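Local coordinates for phenazine biosynthesis protein, PhzF family (Bacillus anthracis, PDB 3EDN) that is of unproven exact function but belongs to the PhzF family of phenazine biosynthesis proteins, shares the diaminopimelate epimerase fold and is probably an isomerase, at residues A[124-129]-A[236-241]; A[136-141]-A[195-200]; A[155-158]-A[164-167]; A[178-183]-A[222-227]. One frame throughout, in Å; residues are numbered along the deposited sequence. Where two conformers were deposited one is given.

Contact 1: A[124-129]-A[236-241]; sequences TAPQFK and MGAYYA
F128 meets the helix with the CZ end of its ring. Close to the ring plane, at the edge, lies the backbone nitrogen of Y239, 3.6 Å from F128 CZ, while the A238 methyl comes in obliquely, its CB 3.8 Å from F128 CZ. F128 CE1 in turn lies at the edge of the Y239 ring, near its plane. F128 CG is turned away from its own carbonyl carbon (chi1 -67°), which carries the ring out from the strand to the helix backbone. P126 reaches the same methyl from roughly a right angle to F128, with its CB 3.7 Å from A238 CB, so one methyl touches both the proline and the phenyl ring. The phenol oxygen of Y239 is hydrogen-bonded outside this contact, to the carbonyl oxygen of P154. Helix 230-244 is the central helix of its half of the diaminopimelate epimerase-like fold, with strands wrapped around it. While A238 faces 124-129, Y239 leans on I166 and I200 of strands 163-168 and 196-201, and M236 and Y240 pack against strand 251-258; strand 127-130 takes its place beside strand 156-159 among the strands that surround the helix.

Contact 2: A[136-141]-A[195-200]; sequences EELAHS and ASIHPI
L138 and I197 run past each other in opposite directions and touch through a single methyl from each, L138 CD1 lying 3.9 Å from I197 CD1. The leucine sets off from the helix at an angle to the strand, and only its end closes in: with CG anti to the backbone N (chi1 178°), the branch reaches across and presents CD1. I197 points toward the helix, and its CG1 arm is stretched out (chi2 180°), which makes CD1 the foremost atom of the strand. That methyl also approaches S141, the hydroxyl OG standing 4.1 Å from I197 CD1. The hydroxyl is instead occupied by L138 O: S141 OG folds back and donates to it at 2.7 Å, approaching the oxygen at a C=O...O angle of 127° and tilted slightly from the carbonyl plane. A buried hydroxyl is thereby satisfied locally, by the carbonyl oxygen three residues earlier, leaving an essentially apolar meeting between helix and strand. In this diaminopimelate epimerase-like fold, strand 196-201 has helices against both its surfaces. H198 and I200 face the central helix 230-244, whereas I197 looks outward, where the short helix 135-141 covers it. L138 and I197 share that outer layer with V167 of the adjoining strand, and helix 185-188 adds V188 beside L138 and F185 beside both S141 and I197. On the inward surface, H198 ND1 is hydrogen-bonded to H215 ND1, and its ring meets that of H215.

Contact 3: A[155-158]-A[164-167]; sequences IVYG and TVIV
G158 and T164 exchange a pair of short, straight backbone hydrogen bonds, G158 N to T164 O at 2.8 Å and T164 N to G158 O at 2.9 Å. The next hydrogen-bonded pair, V156 with I166, is less even: I166 N reaches V156 O at 2.8 Å with a bent N-H...O angle of 143°, and the return bond from V156 N to I166 O lengthens to 3.2 Å. Between them Y157 and V165 form the non-hydrogen-bonded pair. There V156 O and T164 O also accept CA-H...O contacts, from V165 and Y157 respectively, and I166 O accepts another from I155 CA.

Outward from the backbone, Y157 and V165 lie side by side on one surface, V165 CG2 touching the ring obliquely, 3.6 Å from Y157 CD1. The other methyl of V165, CG1, stands anti to the backbone N (chi1 -172°) and reaches back along the strand pair to I155 CG2 at 3.7 Å. On the opposite surface V156 and I166 point the same way, with V156 CG2 4.1 Å from I166 CB; both also rest against Y239 of helix 230-244. The polar end of T164 is taken up by S196, its OG1 bonded to the serine OG of the next strand.

The two strands diverge from strict antiparallel, their directions 138° apart, and form a twisted beta hairpin. Strand 127-130 adjoins one side and strand 196-201 the other, making this hairpin part of the strand wall that curves round a central helix in the diaminopimelate epimerase-like fold.

Contact 4: A[178-183]-A[222-227]; sequences MKPNNE and GTIEDP. With SO4 (sulfate ion), chain G.
P180 and N182 meet I224 in a small contact at the protein surface, where the loop joining helices 172-177 and 185-188 lies beside the turn that leads into the short strand 225-226. In this diaminopimelate epimerase-like fold, that strand borders strand 211-216, and the chain goes on from it into helix 230-244, with D226 and P227 touching N20 of strand 20-25. The CG2 branch of I224 does most of the touching. It is pressed crosswise on the proline ring, P180 CG and I224 CG2 being only 3.3 Å apart, tighter than normal van der Waals contact. The same methyl also lies beside the amide oxygen of N182, 3.6 Å from OD1. The other end of that amide bonds the backbone: N182 ND2 donates to I224 O at 3.1 Å, in the carbonyl plane and on a lone pair, although I224 O is 18° out of the amide plane. ND2 is also bonded to S217 O, and these two acceptors fix the rotation of the amide. Nearby, E225 forms a salt bridge through OE2 with R214. A sulfate ion, probably from the crystallisation liquor, sits on the backbone of the turn, where E225 N donates to sulfate O3 at 2.9 Å. I224 N gives a weak bond to the same oxygen and a short one, 2.6 Å, to sulfate O1.

Overall arrangement
The four contacts belong to one half of the fold, where strands 127-130, 156-159, 163-168, 196-201, 211-216 and 225-226 follow one another as neighbours. Contact 3 lies between contacts 1 and 2, its centre about 10 Å from that of the first and about 9 Å from that of the second. Contact 1 is on the side of the central helix 230-244, whereas contact 2 brings an outer helix onto the other surface of these strands. Contact 4, centred about 22 Å from contact 1 but about 10 Å from contact 2, marks the surface end. Along the chain contact 1 encloses the rest, contact 3 is nested within contact 2, and contacts 2 and 4 interlace, tying distant sequence into one compact unit.

Contact 1: A[124-129]-A[236-241]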
# COMPACT_ATOMS: atom_id res chain seq x y z
N THR A 124 -11.66 23.58 5.76
CA THR A 124 -12.65 23.95 4.75
C THR A 124 -13.47 25.14 5.26
O THR A 124 -13.72 25.27 6.46
CB THR A 124 -13.57 22.75 4.43
OG1 THR A 124 -12.76 21.63 4.06
CG2 THR A 124 -14.51 23.08 3.29
N ALA A 125 -13.88 26.02 4.34
CA ALA A 125 -14.64 27.20 4.72
C ALA A 125 -15.89 26.83 5.52
O ALA A 125 -16.56 25.85 5.20
CB ALA A 125 -15.04 28.02 3.48
N PRO A 126 -16.18 27.59 6.58
CA PRO A 126 -17.28 27.17 7.46
C PRO A 126 -18.69 27.24 6.87
O PRO A 126 -19.01 28.14 6.08
CB PRO A 126 -17.16 28.12 8.66
CG PRO A 126 -16.42 29.30 8.13
CD PRO A 126 -15.53 28.83 7.04
N GLN A 127 -19.51 26.27 7.27
CA GLN A 127 -20.94 26.24 6.98
C GLN A 127 -21.69 26.10 8.29
O GLN A 127 -21.30 25.32 9.16
CB GLN A 127 -21.27 25.02 6.12
CG GLN A 127 -20.53 24.96 4.81
CD GLN A 127 -20.84 23.66 4.11
OE1 GLN A 127 -21.94 23.48 3.59
NE2 GLN A 127 -19.89 22.72 4.14
N PHE A 128 -22.79 26.84 8.41
CA PHE A 128 -23.70 26.71 9.55
C PHE A 128 -25.14 26.46 9.10
O PHE A 128 -25.56 26.95 8.05
CB PHE A 128 -23.69 28.00 10.38
CG PHE A 128 -22.38 28.27 11.08
CD1 PHE A 128 -22.02 27.57 12.22
CD2 PHE A 128 -21.54 29.26 10.61
CE1 PHE A 128 -20.81 27.82 12.86
CE2 PHE A 128 -20.33 29.53 11.24
CZ PHE A 128 -19.96 28.81 12.37
N LYS A 129 -25.89 25.73 9.92
CA LYS A 129 -27.35 25.59 9.77
C LYS A 129 -27.98 25.76 11.15
O LYS A 129 -27.43 25.26 12.13
CB LYS A 129 -27.69 24.20 9.24
CG LYS A 129 -26.99 23.83 7.95
CD LYS A 129 -27.37 22.42 7.49
CE LYS A 129 -26.85 22.12 6.08
NZ LYS A 129 -27.64 22.84 5.02
N MSE A 236 -15.69 26.12 16.20
CA MSE A 236 -15.85 27.02 17.33
C MSE A 236 -15.28 28.40 17.03
O MSE A 236 -15.85 29.41 17.44
CB MSE A 236 -15.18 26.46 18.59
CG MSE A 236 -15.87 25.25 19.16
SE MSE A 236 -14.78 24.37 20.50
CE MSE A 236 -14.83 25.78 21.85
N GLY A 237 -14.14 28.44 16.33
CA GLY A 237 -13.53 29.73 15.97
C GLY A 237 -14.43 30.51 15.03
O GLY A 237 -14.63 31.72 15.20
N ALA A 238 -14.96 29.83 14.02
CA ALA A 238 -15.88 30.48 13.09
C ALA A 238 -17.12 30.97 13.82
O ALA A 238 -17.64 32.03 13.52
CB ALA A 238 -16.28 29.53 11.99
N TYR A 239 -17.61 30.15 14.74
CA TYR A 239 -18.77 30.49 15.54
C TYR A 239 -18.48 31.74 16.36
O TYR A 239 -19.29 32.68 16.41
CB TYR A 239 -19.13 29.31 16.44
CG TYR A 239 -20.35 29.51 17.29
CD1 TYR A 239 -21.59 29.01 16.89
CD2 TYR A 239 -20.28 30.18 18.50
CE1 TYR A 239 -22.71 29.19 17.68
CE2 TYR A 239 -21.40 30.35 19.30
CZ TYR A 239 -22.61 29.88 18.87
OH TYR A 239 -23.69 30.05 19.69
N TYR A 240 -17.32 31.78 17.01
CA TYR A 240 -16.93 32.92 17.84
C TYR A 240 -16.91 34.19 17.02
O TYR A 240 -17.44 35.22 17.45
CB TYR A 240 -15.53 32.64 18.41
CG TYR A 240 -15.03 33.58 19.47
CD1 TYR A 240 -15.45 33.46 20.79
CD2 TYR A 240 -14.09 34.56 19.16
CE1 TYR A 240 -14.96 34.30 21.77
CE2 TYR A 240 -13.60 35.41 20.14
CZ TYR A 240 -14.04 35.27 21.44
OH TYR A 240 -13.55 36.10 22.42
N ALA A 241 -16.30 34.12 15.84
CA ALA A 241 -16.19 35.27 14.95
C ALA A 241 -17.54 35.70 14.37
O ALA A 241 -17.68 36.83 13.93
CB ALA A 241 -15.20 34.97 13.82

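Contact 2: A[136-141]-A[195-200]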
# COMPACT_ATOMS: atom_id res chain seq x y z
N GLU A 136 -35.09 21.03 24.92
CA GLU A 136 -35.15 20.18 26.10
C GLU A 136 -34.66 18.77 25.79
O GLU A 136 -33.95 18.18 26.61
CB GLU A 136 -36.55 20.14 26.73
CG GLU A 136 -36.57 19.39 28.06
CD GLU A 136 -37.82 19.63 28.89
OE1 GLU A 136 -38.94 19.50 28.35
OE2 GLU A 136 -37.68 19.92 30.10
N GLU A 137 -35.02 18.23 24.63
CA GLU A 137 -34.59 16.88 24.25
C GLU A 137 -33.08 16.83 24.05
O GLU A 137 -32.41 15.86 24.42
CB GLU A 137 -35.29 16.39 22.99
CG GLU A 137 -36.80 16.16 23.14
CD GLU A 137 -37.15 15.41 24.41
OE1 GLU A 137 -36.58 14.32 24.64
OE2 GLU A 137 -38.00 15.90 25.18
N LEU A 138 -32.55 17.90 23.45
CA LEU A 138 -31.11 18.04 23.27
C LEU A 138 -30.41 18.09 24.62
O LEU A 138 -29.42 17.40 24.84
CB LEU A 138 -30.82 19.31 22.47
CG LEU A 138 -29.34 19.66 22.23
CD1 LEU A 138 -28.66 18.56 21.44
CD2 LEU A 138 -29.25 20.99 21.50
N ALA A 139 -30.92 18.91 25.54
CA ALA A 139 -30.34 19.00 26.87
C ALA A 139 -30.33 17.64 27.55
O ALA A 139 -29.33 17.21 28.14
CB ALA A 139 -31.10 20.03 27.71
N HIS A 140 -31.45 16.94 27.48
CA HIS A 140 -31.55 15.63 28.11
C HIS A 140 -30.56 14.62 27.51
O HIS A 140 -30.05 13.75 28.22
CB HIS A 140 -32.99 15.11 28.01
CG HIS A 140 -33.94 15.76 28.97
ND1 HIS A 140 -35.31 15.59 28.88
CD2 HIS A 140 -33.74 16.59 30.02
CE1 HIS A 140 -35.90 16.27 29.85
NE2 HIS A 140 -34.97 16.89 30.55
N SER A 141 -30.29 14.75 26.21
CA SER A 141 -29.41 13.79 25.51
C SER A 141 -27.98 13.88 26.03
O SER A 141 -27.20 12.92 25.88
CB SER A 141 -29.45 14.00 23.99
OG SER A 141 -28.70 15.13 23.59
N ALA A 195 -24.44 13.87 13.15
CA ALA A 195 -23.50 14.88 13.67
C ALA A 195 -23.03 14.52 15.08
O ALA A 195 -23.76 13.91 15.85
CB ALA A 195 -24.14 16.26 13.67
N SER A 196 -21.81 14.94 15.42
CA SER A 196 -21.38 14.92 16.81
C SER A 196 -22.00 16.13 17.52
O SER A 196 -22.57 17.02 16.87
CB SER A 196 -19.86 15.05 16.87
OG SER A 196 -19.45 16.17 16.10
N ILE A 197 -21.91 16.15 18.84
CA ILE A 197 -22.39 17.27 19.64
C ILE A 197 -21.26 17.88 20.46
O ILE A 197 -20.58 17.18 21.21
CB ILE A 197 -23.57 16.86 20.59
CG1 ILE A 197 -24.75 16.35 19.75
CG2 ILE A 197 -23.99 18.08 21.44
CD1 ILE A 197 -25.97 15.91 20.58
N HIS A 198 -21.07 19.19 20.30
CA HIS A 198 -19.94 19.87 20.92
C HIS A 198 -20.39 21.08 21.75
O HIS A 198 -20.38 22.23 21.26
CB HIS A 198 -18.95 20.31 19.84
CG HIS A 198 -17.57 20.52 20.38
ND1 HIS A 198 -16.56 19.60 20.20
CD2 HIS A 198 -17.05 21.52 21.13
CE1 HIS A 198 -15.46 20.04 20.79
NE2 HIS A 198 -15.74 21.19 21.38
N PRO A 199 -20.78 20.83 23.00
CA PRO A 199 -21.19 21.93 23.88
C PRO A 199 -20.03 22.87 24.17
O PRO A 199 -18.87 22.44 24.21
CB PRO A 199 -21.65 21.22 25.15
CG PRO A 199 -21.96 19.80 24.71
CD PRO A 199 -20.91 19.51 23.65
N ILE A 200 -20.34 24.15 24.35
CA ILE A 200 -19.33 25.16 24.56
C ILE A 200 -19.74 26.15 25.65
O ILE A 200 -20.94 26.29 25.97
CB ILE A 200 -19.00 25.96 23.28
CG1 ILE A 200 -20.21 26.80 22.82
CG2 ILE A 200 -18.52 25.02 22.18
CD1 ILE A 200 -19.90 27.83 21.78

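Contact 3: A[155-158]-A[164-167]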
# COMPACT_ATOMS: atom_id res chain seq x y z
N ILE A 155 -27.90 27.67 19.13
CA ILE A 155 -27.50 26.29 18.86
C ILE A 155 -27.48 26.13 17.36
O ILE A 155 -28.47 26.44 16.68
CB ILE A 155 -28.46 25.28 19.51
CG1 ILE A 155 -28.58 25.54 21.02
CG2 ILE A 155 -28.00 23.85 19.23
CD1 ILE A 155 -29.78 24.80 21.67
N VAL A 156 -26.35 25.68 16.81
CA VAL A 156 -26.22 25.53 15.37
C VAL A 156 -25.43 24.28 15.02
O VAL A 156 -24.61 23.81 15.81
CB VAL A 156 -25.49 26.74 14.72
CG1 VAL A 156 -26.26 28.02 14.96
CG2 VAL A 156 -24.04 26.86 15.21
N TYR A 157 -25.71 23.73 13.85
CA TYR A 157 -24.83 22.76 13.21
C TYR A 157 -23.75 23.57 12.55
O TYR A 157 -24.04 24.59 11.93
CB TYR A 157 -25.58 22.01 12.10
CG TYR A 157 -26.71 21.11 12.54
CD1 TYR A 157 -26.45 19.81 12.98
CD2 TYR A 157 -28.04 21.53 12.49
CE1 TYR A 157 -27.49 18.95 13.38
CE2 TYR A 157 -29.08 20.69 12.89
CZ TYR A 157 -28.79 19.41 13.33
OH TYR A 157 -29.80 18.56 13.72
N GLY A 158 -22.50 23.12 12.67
CA GLY A 158 -21.38 23.80 12.02
C GLY A 158 -20.38 22.81 11.45
O GLY A 158 -20.22 21.70 11.97
N THR A 164 -20.69 19.17 13.30
CA THR A 164 -20.91 19.06 14.75
C THR A 164 -22.00 20.06 15.16
O THR A 164 -22.29 20.99 14.42
CB THR A 164 -19.59 19.30 15.53
OG1 THR A 164 -19.71 18.78 16.86
CG2 THR A 164 -19.21 20.78 15.57
N VAL A 165 -22.61 19.86 16.32
CA VAL A 165 -23.60 20.80 16.84
C VAL A 165 -22.95 21.60 17.96
O VAL A 165 -22.54 21.04 18.99
CB VAL A 165 -24.88 20.11 17.39
CG1 VAL A 165 -25.94 21.14 17.73
CG2 VAL A 165 -25.43 19.11 16.37
N ILE A 166 -22.85 22.91 17.76
CA ILE A 166 -22.36 23.80 18.79
C ILE A 166 -23.54 24.11 19.73
O ILE A 166 -24.52 24.72 19.30
CB ILE A 166 -21.82 25.12 18.18
CG1 ILE A 166 -20.63 24.85 17.23
CG2 ILE A 166 -21.43 26.10 19.28
CD1 ILE A 166 -19.42 24.15 17.92
N VAL A 167 -23.43 23.69 20.99
CA VAL A 167 -24.48 23.85 21.99
C VAL A 167 -23.97 24.73 23.16
O VAL A 167 -23.28 24.24 24.07
CB VAL A 167 -24.90 22.49 22.56
CG1 VAL A 167 -26.06 22.65 23.55
CG2 VAL A 167 -25.30 21.55 21.44

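Contact 4: A[178-183]-A[222-227]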
# COMPACT_ATOMS: atom_id res chain seq x y z
N MSE A 178 -22.21 16.99 32.47
CA MSE A 178 -22.67 16.32 31.26
C MSE A 178 -22.40 14.83 31.24
O MSE A 178 -21.36 14.36 31.71
CB MSE A 178 -22.05 16.93 30.04
CG MSE A 178 -22.56 18.29 29.81
SE MSE A 178 -21.45 19.12 28.47
CE MSE A 178 -22.68 20.44 28.13
N LYS A 179 -23.35 14.11 30.65
CA LYS A 179 -23.27 12.68 30.45
C LYS A 179 -23.94 12.37 29.12
O LYS A 179 -25.16 12.42 29.02
CB LYS A 179 -24.00 11.94 31.58
CG LYS A 179 -23.37 12.12 32.94
CD LYS A 179 -24.01 11.21 33.97
CE LYS A 179 -23.33 11.33 35.32
NZ LYS A 179 -23.89 10.34 36.29
N PRO A 180 -23.14 12.08 28.08
CA PRO A 180 -23.71 11.85 26.76
C PRO A 180 -24.49 10.54 26.64
O PRO A 180 -24.01 9.48 27.07
CB PRO A 180 -22.46 11.79 25.86
CG PRO A 180 -21.39 11.31 26.76
CD PRO A 180 -21.67 11.99 28.07
N ASN A 181 -25.69 10.65 26.07
CA ASN A 181 -26.46 9.50 25.64
C ASN A 181 -26.41 9.43 24.11
O ASN A 181 -27.40 9.70 23.43
CB ASN A 181 -27.91 9.64 26.14
CG ASN A 181 -28.70 8.36 26.01
OD1 ASN A 181 -28.22 7.36 25.46
ND2 ASN A 181 -29.93 8.39 26.51
N ASN A 182 -25.25 9.09 23.57
CA ASN A 182 -25.00 9.24 22.13
C ASN A 182 -26.02 8.52 21.25
O ASN A 182 -26.36 8.99 20.17
CB ASN A 182 -23.58 8.80 21.77
CG ASN A 182 -22.55 9.25 22.79
OD1 ASN A 182 -22.57 8.83 23.95
ND2 ASN A 182 -21.61 10.10 22.36
N GLU A 183 -26.51 7.38 21.72
CA GLU A 183 -27.44 6.57 20.94
C GLU A 183 -28.73 7.31 20.59
O GLU A 183 -29.38 6.99 19.60
CB GLU A 183 -27.77 5.27 21.68
CG GLU A 183 -26.55 4.39 21.90
CD GLU A 183 -26.88 3.07 22.57
OE1 GLU A 183 -27.77 3.06 23.46
OE2 GLU A 183 -26.25 2.05 22.21
N GLY A 222 -19.34 4.82 17.68
CA GLY A 222 -18.96 3.77 18.63
C GLY A 222 -18.43 4.35 19.93
O GLY A 222 -18.85 3.95 21.02
N THR A 223 -17.51 5.30 19.81
CA THR A 223 -16.93 5.99 20.95
C THR A 223 -17.91 6.96 21.60
O THR A 223 -18.97 7.26 21.04
CB THR A 223 -15.68 6.80 20.53
OG1 THR A 223 -16.06 7.78 19.55
CG2 THR A 223 -14.61 5.88 19.95
N ILE A 224 -17.54 7.46 22.78
CA ILE A 224 -18.40 8.36 23.54
C ILE A 224 -17.91 9.80 23.54
O ILE A 224 -18.70 10.73 23.38
CB ILE A 224 -18.52 7.91 25.00
CG1 ILE A 224 -19.01 6.46 25.07
CG2 ILE A 224 -19.47 8.82 25.75
CD1 ILE A 224 -18.71 5.80 26.40
N GLU A 225 -16.60 9.99 23.74
CA GLU A 225 -16.03 11.33 23.88
C GLU A 225 -14.58 11.43 23.38
O GLU A 225 -13.75 10.60 23.71
CB GLU A 225 -16.12 11.77 25.34
CG GLU A 225 -15.36 13.05 25.67
CD GLU A 225 -15.73 13.66 27.02
OE1 GLU A 225 -16.33 12.96 27.88
OE2 GLU A 225 -15.42 14.85 27.20
N ASP A 226 -14.29 12.48 22.61
CA ASP A 226 -12.97 12.72 21.99
C ASP A 226 -12.20 13.74 22.87
O ASP A 226 -12.77 14.70 23.35
CB ASP A 226 -13.21 13.32 20.60
CG ASP A 226 -12.01 13.19 19.66
OD1 ASP A 226 -11.54 14.24 19.19
OD2 ASP A 226 -11.59 12.05 19.33
N PRO A 227 -10.89 13.51 23.10
CA PRO A 227 -10.13 14.38 24.01
C PRO A 227 -9.90 15.86 23.58
O PRO A 227 -10.08 16.79 24.39
CB PRO A 227 -8.79 13.64 24.17
CG PRO A 227 -8.71 12.75 22.98
CD PRO A 227 -10.09 12.38 22.59
S SO4 G . -14.64 6.54 24.59
O1 SO4 G . -15.61 5.96 23.66
O2 SO4 G . -13.30 6.08 24.21
O3 SO4 G . -14.69 7.99 24.49
O4 SO4 G . -14.94 6.12 25.95